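Local coordinates for protein beta-lactamase (Sphaerobacter thermophilus, PDB 4EWF) that probably hydrolyses beta-lactams to substituted beta-amino acids, as a member of the class A beta-lactamase family, at residues 20-25 and 40-45; 262-265 and 269-272. All coordinates share one frame; numbering follows the deposited sequence.

How the contacts relate
Both contacts lie at the surface of the sandwich, on the side where helices 12-22 and 249-266 cover the five-stranded antiparallel sheet. Contact 1 joins the C-terminal part of helix 12-22 to outer strand 39-42 and the residues after it. Contact 2 joins the end of helix 249-266 to the loop that follows it. Their centres are 19 Å apart and they do not touch, but A262 and A263 of contact 2 pack on V14 of helix 12-22, the helix whose C-terminal part forms contact 1. Contact 1 is small and polar, a histidine-carboxylate bond; contact 2 buries more surface, with apolar packing and backbone bonds at a helix end.

Contact 1 (20-25 and 40-45)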
ATOM      1  N   ALA A  20       8.770  -0.403 -20.866  1.00 21.65           N
ATOM      2  CA  ALA A  20       9.940   0.421 -20.634  1.00 24.03           C
ATOM      3  C   ALA A  20      10.522   0.164 -19.241  1.00 28.82           C
ATOM      4  O   ALA A  20      11.730   0.195 -19.056  1.00 27.22           O
ATOM      5  CB  ALA A  20       9.606   1.900 -20.803  1.00 30.07           C
ATOM      6  N   ALA A  21       9.659  -0.064 -18.258  1.00 19.39           N
ATOM      7  CA  ALA A  21      10.129  -0.292 -16.902  1.00 21.39           C
ATOM      8  C   ALA A  21      10.911  -1.611 -16.831  1.00 28.52           C
ATOM      9  O   ALA A  21      11.868  -1.743 -16.073  1.00 29.82           O
ATOM     10  CB  ALA A  21       8.954  -0.294 -15.925  1.00 20.18           C
ATOM     11  N   GLU A  22      10.498  -2.583 -17.632  1.00 19.60           N
ATOM     12  CA  GLU A  22      11.104  -3.915 -17.602  1.00 25.20           C
ATOM     13  C   GLU A  22      12.284  -4.081 -18.557  1.00 27.79           C
ATOM     14  O   GLU A  22      12.935  -5.135 -18.583  1.00 24.05           O
ATOM     15  CB  GLU A  22      10.053  -4.980 -17.912  1.00 25.99           C
ATOM     16  CG  GLU A  22       8.934  -5.042 -16.897  1.00 21.63           C
ATOM     17  CD  GLU A  22       7.958  -6.172 -17.177  1.00 27.86           C
ATOM     18  OE1 GLU A  22       7.727  -6.481 -18.369  1.00 25.45           O
ATOM     19  OE2 GLU A  22       7.425  -6.761 -16.204  1.00 25.28           O
ATOM     20  N   ALA A  23      12.562  -3.044 -19.338  1.00 26.61           N
ATOM     21  CA  ALA A  23      13.555  -3.138 -20.393  1.00 33.85           C
ATOM     22  C   ALA A  23      14.960  -3.493 -19.891  1.00 38.96           C
ATOM     23  O   ALA A  23      15.727  -4.124 -20.613  1.00 38.83           O
ATOM     24  CB  ALA A  23      13.582  -1.849 -21.218  1.00 38.68           C
ATOM     25  N   THR A  24      15.309  -3.093 -18.670  1.00 31.12           N
ATOM     26  CA  THR A  24      16.643  -3.414 -18.161  1.00 38.93           C
ATOM     27  C   THR A  24      16.706  -4.748 -17.406  1.00 43.54           C
ATOM     28  O   THR A  24      17.714  -5.063 -16.781  1.00 48.54           O
ATOM     29  CB  THR A  24      17.247  -2.274 -17.307  1.00 43.01           C
ATOM     30  OG1 THR A  24      16.320  -1.889 -16.284  1.00 46.61           O
ATOM     31  CG2 THR A  24      17.565  -1.066 -18.185  1.00 42.76           C
ATOM     32  N   GLY A  25      15.637  -5.531 -17.470  1.00 34.72           N
ATOM     33  CA  GLY A  25      15.676  -6.883 -16.942  1.00 38.49           C
ATOM     34  C   GLY A  25      14.892  -7.098 -15.655  1.00 34.46           C
ATOM     35  O   GLY A  25      14.754  -8.236 -15.196  1.00 31.34           O
ATOM     36  N   PHE A  40      -6.897  -3.599 -16.070  1.00 22.00           N
ATOM     37  CA  PHE A  40      -5.636  -3.924 -16.724  1.00 21.49           C
ATOM     38  C   PHE A  40      -4.803  -4.796 -15.773  1.00 23.54           C
ATOM     39  O   PHE A  40      -4.657  -4.475 -14.585  1.00 19.39           O
ATOM     40  CB  PHE A  40      -4.866  -2.646 -17.036  1.00 21.04           C
ATOM     41  CG  PHE A  40      -3.466  -2.887 -17.537  1.00 21.55           C
ATOM     42  CD1 PHE A  40      -3.210  -2.981 -18.901  1.00 24.45           C
ATOM     43  CD2 PHE A  40      -2.409  -3.005 -16.644  1.00 22.10           C
ATOM     44  CE1 PHE A  40      -1.915  -3.206 -19.363  1.00 25.58           C
ATOM     45  CE2 PHE A  40      -1.114  -3.218 -17.089  1.00 24.82           C
ATOM     46  CZ  PHE A  40      -0.864  -3.323 -18.445  1.00 20.47           C
ATOM     47  N   ARG A  41      -4.254  -5.885 -16.303  1.00 18.92           N
ATOM     48  CA  ARG A  41      -3.425  -6.803 -15.532  1.00 22.38           C
ATOM     49  C   ARG A  41      -2.149  -7.126 -16.306  1.00 25.93           C
ATOM     50  O   ARG A  41      -2.190  -7.474 -17.494  1.00 21.02           O
ATOM     51  CB  ARG A  41      -4.176  -8.116 -15.237  1.00 26.45           C
ATOM     52  CG  ARG A  41      -5.366  -7.982 -14.302  1.00 32.13           C
ATOM     53  CD  ARG A  41      -5.905  -9.354 -13.836  1.00 31.11           C
ATOM     54  NE  ARG A  41      -7.315  -9.253 -13.458  1.00 45.79           N
ATOM     55  CZ  ARG A  41      -7.743  -9.003 -12.224  1.00 51.63           C
ATOM     56  NH1 ARG A  41      -6.876  -8.848 -11.238  1.00 50.97           N
ATOM     57  NH2 ARG A  41      -9.040  -8.918 -11.972  1.00 60.36           N
ATOM     58  N   HIS A  42      -1.022  -7.007 -15.622  1.00 20.29           N
ATOM     59  CA  HIS A  42       0.255  -7.480 -16.126  1.00 23.75           C
ATOM     60  C   HIS A  42       0.943  -8.180 -14.963  1.00 24.70           C
ATOM     61  O   HIS A  42       1.236  -7.543 -13.934  1.00 19.85           O
ATOM     62  CB  HIS A  42       1.107  -6.303 -16.609  1.00 20.56           C
ATOM     63  CG  HIS A  42       2.487  -6.694 -17.031  1.00 26.57           C
ATOM     64  ND1 HIS A  42       2.778  -7.125 -18.308  1.00 26.50           N
ATOM     65  CD2 HIS A  42       3.654  -6.725 -16.343  1.00 20.02           C
ATOM     66  CE1 HIS A  42       4.068  -7.400 -18.389  1.00 25.81           C
ATOM     67  NE2 HIS A  42       4.620  -7.173 -17.210  1.00 24.86           N
ATOM     68  N   ASN A  43       1.178  -9.484 -15.105  1.00 17.17           N
ATOM     69  CA  ASN A  43       1.736 -10.287 -13.999  1.00 19.47           C
ATOM     70  C   ASN A  43       0.880 -10.102 -12.754  1.00 21.91           C
ATOM     71  O   ASN A  43       1.390  -9.975 -11.631  1.00 18.19           O
ATOM     72  CB  ASN A  43       3.176  -9.868 -13.692  1.00 19.94           C
ATOM     73  CG  ASN A  43       4.162 -10.359 -14.723  1.00 23.22           C
ATOM     74  OD1 ASN A  43       3.959 -11.400 -15.332  1.00 19.66           O
ATOM     75  ND2 ASN A  43       5.251  -9.613 -14.917  1.00 19.77           N
ATOM     76  N   GLY A  44      -0.430 -10.051 -12.966  1.00 24.48           N
ATOM     77  CA  GLY A  44      -1.356  -9.709 -11.907  1.00 24.93           C
ATOM     78  C   GLY A  44      -1.353 -10.706 -10.779  1.00 23.93           C
ATOM     79  O   GLY A  44      -1.631 -10.329  -9.633  1.00 18.30           O
ATOM     80  N   ASP A  45      -1.051 -11.970 -11.100  1.00 18.08           N
ATOM     81  CA  ASP A  45      -1.061 -13.039 -10.100  1.00 21.31           C
ATOM     82  C   ASP A  45       0.347 -13.514  -9.725  1.00 21.54           C
ATOM     83  O   ASP A  45       0.520 -14.569  -9.093  1.00 20.26           O
ATOM     84  CB  ASP A  45      -1.924 -14.222 -10.562  1.00 24.06           C
ATOM     85  CG  ASP A  45      -1.374 -14.909 -11.802  1.00 34.59           C
ATOM     86  OD1 ASP A  45      -0.380 -14.429 -12.387  1.00 34.37           O
ATOM     87  OD2 ASP A  45      -1.959 -15.941 -12.195  1.00 39.68           O
TER
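OE2 of E22 is gripped by two N-H groups: the imidazole of H42 and the backbone N of V28. The bond across the contact, a His-carboxylate hydrogen bond, runs from H42 NE2 to E22 OE2, 3.0 Å long, with an N-H...O angle of 155°. OE2 sits at the edge of the imidazole, close to the ring plane. The carboxylate does not return this alignment: its plane is turned 61° from the ring, and NE2 reaches OE2 from above the carboxylate plane, 39° out of it. The other oxygen, E22 OE1, also stays near the ring, 3.4 Å from H42 NE2. The two side chains meet from opposite directions, spanning backbones whose nearest CA atoms, those of E22 and H42, are 11.5 Å apart. H42 has CG anti to its backbone N, which carries the ring off the strand; the chain of E22 is extended beyond CG and brings the carboxylate to it. N43 is a lesser neighbour. Its ND2 lies 3.8 Å from E22 OE2 and makes its hydrogen bond to the carbonyl of V28; the amide and the carboxylate thus hold the two backbone polar groups of V28, its O and its N. A negative carboxylate at this place would probably favour the protonated imidazole. A type I turn from E22 to G25 is closed by G25 N on E22 O at 2.9 Å. The contact is a surface tie between the C-terminal part of helix 12-22 and the end of edge strand 39-42, and V28 brings in strand 27-33, which pairs with that strand and bonds H42 through A30. H42 also packs on V18 of the helix, and F40 on V14, one turn earlier, so the strand lies along helix 12-22 as well as beside its sheet partner.

Contact 2 (262-265 and 269-272); sequences AALQ and LIPP
I270 lays its longer branch across the helix end between L264 and Q265. Its CD1 comes to 3.6 Å from L264 CB and to 3.7 Å from Q265 CG, while CG1 lies over the backbone N of Q265. This reach follows from the torsions: CG1 stands between the backbone N and the carbonyl carbon (chi1 64°), and the chain is extended beyond it. Q265 and I270 run obliquely past each other, and it is the aliphatic part of the glutamine that touches; its CG also approaches P271 O at 3.5 Å. On the other flank, L264 and L269 cross at about a right angle, with L264 CD2 at 3.9 Å from L269 CB. Both leucines pack on L237 of strand 235-244, and I270 reaches P206. At the backbone, L264 O receives two N-H groups. L269 N binds it at 3.0 Å, nearly in line with the carbonyl bond, though the N-H itself is bent from the line, at 132°; I270 N adds a straight but weak bond to L264 O. T267 OG1, hydrogen-bonded to A263 O, adds a weak bond to L264 O. One water bridges the helix end and the loop, donating to Q265 O and to I270 O, the latter at 2.6 Å. The chain thus folds back on the end of helix 249-266, where L264 O and Q265 O are met by loop N-H groups and by the water, respectively. Apolar branches pack across the helix end, and the loop is held by this packing, main-chain bonds and a water, with no charged side chain taking part.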
ATOM      1  N   ALA A 262      -0.149   7.025 -17.264  1.00 19.87           N
ATOM      2  CA  ALA A 262      -0.691   6.462 -18.484  1.00 25.32           C
ATOM      3  C   ALA A 262      -2.075   5.886 -18.204  1.00 24.02           C
ATOM      4  O   ALA A 262      -2.947   5.934 -19.048  1.00 21.57           O
ATOM      5  CB  ALA A 262       0.239   5.371 -19.028  1.00 21.60           C
ATOM      6  N   ALA A 263      -2.264   5.332 -17.007  1.00 22.09           N
ATOM      7  CA  ALA A 263      -3.563   4.767 -16.637  1.00 19.52           C
ATOM      8  C   ALA A 263      -4.620   5.860 -16.446  1.00 20.58           C
ATOM      9  O   ALA A 263      -5.781   5.700 -16.850  1.00 21.15           O
ATOM     10  CB  ALA A 263      -3.433   3.895 -15.373  1.00 18.27           C
ATOM     11  N   LEU A 264      -4.209   6.986 -15.862  1.00 21.27           N
ATOM     12  CA  LEU A 264      -5.114   8.119 -15.682  1.00 22.68           C
ATOM     13  C   LEU A 264      -5.579   8.664 -17.037  1.00 27.58           C
ATOM     14  O   LEU A 264      -6.762   8.972 -17.225  1.00 20.80           O
ATOM     15  CB  LEU A 264      -4.451   9.227 -14.847  1.00 21.32           C
ATOM     16  CG  LEU A 264      -4.283   8.984 -13.333  1.00 26.36           C
ATOM     17  CD1 LEU A 264      -3.288   9.981 -12.730  1.00 26.32           C
ATOM     18  CD2 LEU A 264      -5.619   9.065 -12.581  1.00 25.10           C
ATOM     19  N   GLN A 265      -4.647   8.779 -17.975  1.00 21.26           N
ATOM     20  CA  GLN A 265      -4.992   9.192 -19.339  1.00 22.60           C
ATOM     21  C   GLN A 265      -5.892   8.165 -20.033  1.00 20.47           C
ATOM     22  O   GLN A 265      -6.884   8.523 -20.670  1.00 22.55           O
ATOM     23  CB  GLN A 265      -3.719   9.427 -20.164  1.00 26.05           C
ATOM     24  CG  GLN A 265      -2.865  10.613 -19.677  1.00 29.42           C
ATOM     25  CD  GLN A 265      -1.477  10.634 -20.308  1.00 32.52           C
ATOM     26  OE1 GLN A 265      -1.094   9.708 -21.025  1.00 39.21           O
ATOM     27  NE2 GLN A 265      -0.718  11.685 -20.036  1.00 28.86           N
ATOM     28  N   LEU A 269      -9.510   9.992 -16.762  1.00 25.96           N
ATOM     29  CA  LEU A 269      -9.513  10.695 -15.485  1.00 29.41           C
ATOM     30  C   LEU A 269      -8.712  12.000 -15.538  1.00 33.86           C
ATOM     31  O   LEU A 269      -9.000  12.940 -14.798  1.00 37.28           O
ATOM     32  CB  LEU A 269      -8.984   9.779 -14.365  1.00 26.94           C
ATOM     33  CG  LEU A 269     -10.036   9.122 -13.456  1.00 38.69           C
ATOM     34  CD1 LEU A 269     -11.396   9.048 -14.109  1.00 39.31           C
ATOM     35  CD2 LEU A 269      -9.610   7.744 -12.967  1.00 35.04           C
ATOM     36  N   ILE A 270      -7.677  12.042 -16.373  1.00 27.65           N
ATOM     37  CA  ILE A 270      -7.040  13.315 -16.711  1.00 26.34           C
ATOM     38  C   ILE A 270      -7.051  13.396 -18.225  1.00 25.40           C
ATOM     39  O   ILE A 270      -7.289  12.385 -18.888  1.00 29.62           O
ATOM     40  CB  ILE A 270      -5.598  13.411 -16.196  1.00 24.19           C
ATOM     41  CG1 ILE A 270      -4.723  12.351 -16.889  1.00 21.69           C
ATOM     42  CG2 ILE A 270      -5.568  13.247 -14.693  1.00 32.45           C
ATOM     43  CD1 ILE A 270      -3.310  12.264 -16.341  1.00 25.67           C
ATOM     44  N   PRO A 271      -6.806  14.590 -18.787  1.00 28.33           N
ATOM     45  CA  PRO A 271      -6.911  14.684 -20.257  1.00 28.89           C
ATOM     46  C   PRO A 271      -5.853  13.841 -20.994  1.00 27.36           C
ATOM     47  O   PRO A 271      -4.823  13.469 -20.408  1.00 25.78           O
ATOM     48  CB  PRO A 271      -6.764  16.195 -20.549  1.00 31.12           C
ATOM     49  CG  PRO A 271      -6.335  16.838 -19.278  1.00 38.91           C
ATOM     50  CD  PRO A 271      -6.635  15.899 -18.129  1.00 33.72           C
ATOM     51  N   PRO A 272      -6.118  13.496 -22.265  1.00 31.29           N
ATOM     52  CA  PRO A 272      -5.134  12.711 -23.019  1.00 33.11           C
ATOM     53  C   PRO A 272      -3.784  13.430 -23.121  1.00 32.23           C
ATOM     54  O   PRO A 272      -3.744  14.654 -23.060  1.00 29.18           O
ATOM     55  CB  PRO A 272      -5.785  12.568 -24.406  1.00 28.94           C
ATOM     56  CG  PRO A 272      -6.870  13.591 -24.448  1.00 45.25           C
ATOM     57  CD  PRO A 272      -7.342  13.742 -23.047  1.00 37.75           C
TER
HETATM   58  O   HOH W   1      -7.987  11.188 -21.139  1.00 28.05           O